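Local coordinates for copper homeostasis protein CutC (Streptococcus agalactiae, PDB 2BDQ), which belongs to the CutC family and probably binds copper ions in the cytoplasm, with a putative part in copper homeostasis, at the interface of chains A and B. Residues are numbered along the deposited sequence; one frame, centred on the assembly and turned at random. Chains: chain A/B, copper homeostasis protein CutC.

The interface of chains A and B. Residues chain A 37-39, 63, 77, 80-81; chain B 39-42.
A helix N-cap shared between two subunits forms this patch: the first turn of helix 40-52 of chain B, capped by B:Ser39, meets the carboxylate of A:Asp81, which projects from helix 72-87 of chain A. OD1 of A:Asp81 takes the backbone N-H of B:Gly41 at 2.7 Å from N, a fairly straight bond (160° at H) that arrives from above the carboxylate plane. OD2 accepts a hydrogen bond from the hydroxyl OG of B:Ser39 at 2.9 Å, on its syn side and tilted somewhat out of the plane. That hydroxyl sits between the backbone N and the carbonyl carbon of its own residue (chi1 73°), and the same OG in turn accepts a bond from the backbone N-H of B:Val42, 3.2 Å from N. The carboxylate thus faces the N-terminal end of a helix, whose dipole would be expected to favour its ionised form. Water 1 joins the chains beside this pair, lying 2.9 Å from the carbonyl O of A:Pro38 and equally far from the backbone N of B:Tyr40. Carbon packing flanks the polar centre. On one side A:Thr37 lays its methyl CG2 against CB of B:Ser39, 3.6 Å away; on the other A:Ile77 of helix 72-87 turns CG2 onto the backbone of B:Gly41. Further along the same helix, A:Glu80 brings CG in plane to the edge of the B:Tyr40 ring, 3.8 Å from CD2. A bend at chi2 carries carboxylate OE2 of A:Glu80 to 3.3 Å from CE2 of B:Tyr40, with carboxylate and ring planes 33° apart. Repeated with the chains exchanged, the patch helps join the two copies in the deposited two-fold dimer; whether that dimer forms in the cell the structure alone does not show.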
ATOM      1  N   THR A  37       0.842   5.176   2.638  1.00 17.17           N
ATOM      2  CA  THR A  37      -0.549   5.523   2.828  1.00 17.23           C
ATOM      3  C   THR A  37      -1.407   4.365   2.348  1.00 17.05           C
ATOM      4  O   THR A  37      -1.248   3.899   1.219  1.00 19.18           O
ATOM      5  CB  THR A  37      -0.916   6.761   2.014  1.00 17.72           C
ATOM      6  OG1 THR A  37      -0.045   7.842   2.374  1.00 16.16           O
ATOM      7  CG2 THR A  37      -2.363   7.156   2.280  1.00 17.87           C
ATOM      8  N   PRO A  38      -2.316   3.874   3.208  1.00 15.34           N
ATOM      9  CA  PRO A  38      -3.212   2.761   2.873  1.00 15.55           C
ATOM     10  C   PRO A  38      -4.313   3.213   1.907  1.00 15.13           C
ATOM     11  O   PRO A  38      -4.506   4.410   1.694  1.00 13.48           O
ATOM     12  CB  PRO A  38      -3.764   2.335   4.237  1.00 15.17           C
ATOM     13  CG  PRO A  38      -3.791   3.628   4.999  1.00 15.46           C
ATOM     14  CD  PRO A  38      -2.482   4.281   4.618  1.00 14.93           C
ATOM     15  N   SER A  39      -5.028   2.257   1.319  1.00 15.27           N
ATOM     16  CA  SER A  39      -6.092   2.583   0.378  1.00 14.25           C
ATOM     17  C   SER A  39      -7.228   3.338   1.072  1.00 15.87           C
ATOM     18  O   SER A  39      -7.333   3.339   2.306  1.00 14.92           O
ATOM     19  CB  SER A  39      -6.642   1.307  -0.263  1.00 13.78           C
ATOM     20  OG  SER A  39      -7.454   0.580   0.655  1.00 16.35           O
ATOM     21  N   PRO A  63       3.768   8.788   0.132  1.00 14.18           N
ATOM     22  CA  PRO A  63       3.504   8.416  -1.265  1.00 15.29           C
ATOM     23  C   PRO A  63       4.270   7.213  -1.815  1.00 15.83           C
ATOM     24  O   PRO A  63       3.932   6.696  -2.878  1.00 16.80           O
ATOM     25  CB  PRO A  63       3.838   9.697  -2.017  1.00 15.05           C
ATOM     26  CG  PRO A  63       5.036  10.167  -1.261  1.00 12.74           C
ATOM     27  CD  PRO A  63       4.610   9.995   0.185  1.00 12.44           C
ATOM     28  N   ILE A  77       0.293  14.247  -4.212  1.00 15.38           N
ATOM     29  CA  ILE A  77      -0.311  12.998  -3.781  1.00 14.31           C
ATOM     30  C   ILE A  77      -0.604  13.067  -2.280  1.00 15.31           C
ATOM     31  O   ILE A  77      -1.711  12.750  -1.830  1.00 13.23           O
ATOM     32  CB  ILE A  77       0.639  11.811  -4.077  1.00 14.06           C
ATOM     33  CG1 ILE A  77       0.665  11.549  -5.585  1.00 17.60           C
ATOM     34  CG2 ILE A  77       0.190  10.579  -3.320  1.00 12.53           C
ATOM     35  CD1 ILE A  77       1.758  10.609  -6.035  1.00 18.72           C
ATOM     36  N   GLU A  80      -3.485  15.272  -1.341  1.00 16.71           N
ATOM     37  CA  GLU A  80      -4.738  14.596  -1.660  1.00 17.82           C
ATOM     38  C   GLU A  80      -5.055  13.535  -0.611  1.00 17.36           C
ATOM     39  O   GLU A  80      -6.183  13.436  -0.137  1.00 18.72           O
ATOM     40  CB  GLU A  80      -4.651  13.942  -3.044  1.00 15.77           C
ATOM     41  CG  GLU A  80      -5.967  13.348  -3.553  1.00 19.46           C
ATOM     42  CD  GLU A  80      -7.081  14.378  -3.669  1.00 20.73           C
ATOM     43  OE1 GLU A  80      -6.803  15.509  -4.128  1.00 19.87           O
ATOM     44  OE2 GLU A  80      -8.237  14.051  -3.312  1.00 23.18           O
ATOM     45  N   ASP A  81      -4.057  12.740  -0.244  1.00 16.95           N
ATOM     46  CA  ASP A  81      -4.291  11.699   0.746  1.00 17.21           C
ATOM     47  C   ASP A  81      -4.629  12.274   2.114  1.00 15.09           C
ATOM     48  O   ASP A  81      -5.350  11.645   2.896  1.00 14.65           O
ATOM     49  CB  ASP A  81      -3.098  10.737   0.816  1.00 16.47           C
ATOM     50  CG  ASP A  81      -3.120   9.723  -0.323  1.00 19.22           C
ATOM     51  OD1 ASP A  81      -4.225   9.195  -0.611  1.00 20.87           O
ATOM     52  OD2 ASP A  81      -2.057   9.437  -0.921  1.00 16.73           O
TER
ATOM     53  N   SER B  39      -2.976   3.919  -2.469  1.00 14.24           N
ATOM     54  CA  SER B  39      -3.712   4.992  -1.805  1.00 15.43           C
ATOM     55  C   SER B  39      -4.547   5.785  -2.802  1.00 15.23           C
ATOM     56  O   SER B  39      -4.332   5.697  -4.009  1.00 14.84           O
ATOM     57  CB  SER B  39      -2.747   5.938  -1.082  1.00 15.37           C
ATOM     58  OG  SER B  39      -2.044   6.747  -2.005  1.00 17.50           O
ATOM     59  N   TYR B  40      -5.498   6.563  -2.291  1.00 14.58           N
ATOM     60  CA  TYR B  40      -6.352   7.375  -3.147  1.00 14.23           C
ATOM     61  C   TYR B  40      -5.501   8.363  -3.936  1.00 13.11           C
ATOM     62  O   TYR B  40      -5.671   8.509  -5.144  1.00 12.52           O
ATOM     63  CB  TYR B  40      -7.372   8.134  -2.302  1.00 14.56           C
ATOM     64  CG  TYR B  40      -8.394   8.924  -3.092  1.00 14.07           C
ATOM     65  CD1 TYR B  40      -9.632   8.372  -3.421  1.00 16.38           C
ATOM     66  CD2 TYR B  40      -8.154  10.247  -3.449  1.00 15.58           C
ATOM     67  CE1 TYR B  40     -10.607   9.125  -4.074  1.00 15.86           C
ATOM     68  CE2 TYR B  40      -9.119  11.005  -4.102  1.00 13.92           C
ATOM     69  CZ  TYR B  40     -10.337  10.448  -4.411  1.00 17.34           C
ATOM     70  OH  TYR B  40     -11.286  11.218  -5.052  1.00 19.18           O
ATOM     71  N   GLY B  41      -4.588   9.040  -3.243  1.00 14.01           N
ATOM     72  CA  GLY B  41      -3.714  10.000  -3.897  1.00 13.50           C
ATOM     73  C   GLY B  41      -2.946   9.398  -5.065  1.00 14.17           C
ATOM     74  O   GLY B  41      -2.839  10.008  -6.130  1.00 14.42           O
ATOM     75  N   VAL B  42      -2.417   8.194  -4.870  1.00 13.27           N
ATOM     76  CA  VAL B  42      -1.656   7.522  -5.912  1.00 14.27           C
ATOM     77  C   VAL B  42      -2.521   7.199  -7.124  1.00 15.46           C
ATOM     78  O   VAL B  42      -2.090   7.366  -8.259  1.00 15.65           O
ATOM     79  CB  VAL B  42      -1.002   6.214  -5.367  1.00 15.76           C
ATOM     80  CG1 VAL B  42      -0.549   5.320  -6.528  1.00 15.46           C
ATOM     81  CG2 VAL B  42       0.198   6.564  -4.492  1.00 15.79           C
TER
HETATM   82  O   HOH W   1      -6.149   6.512   0.561  1.00 19.82           O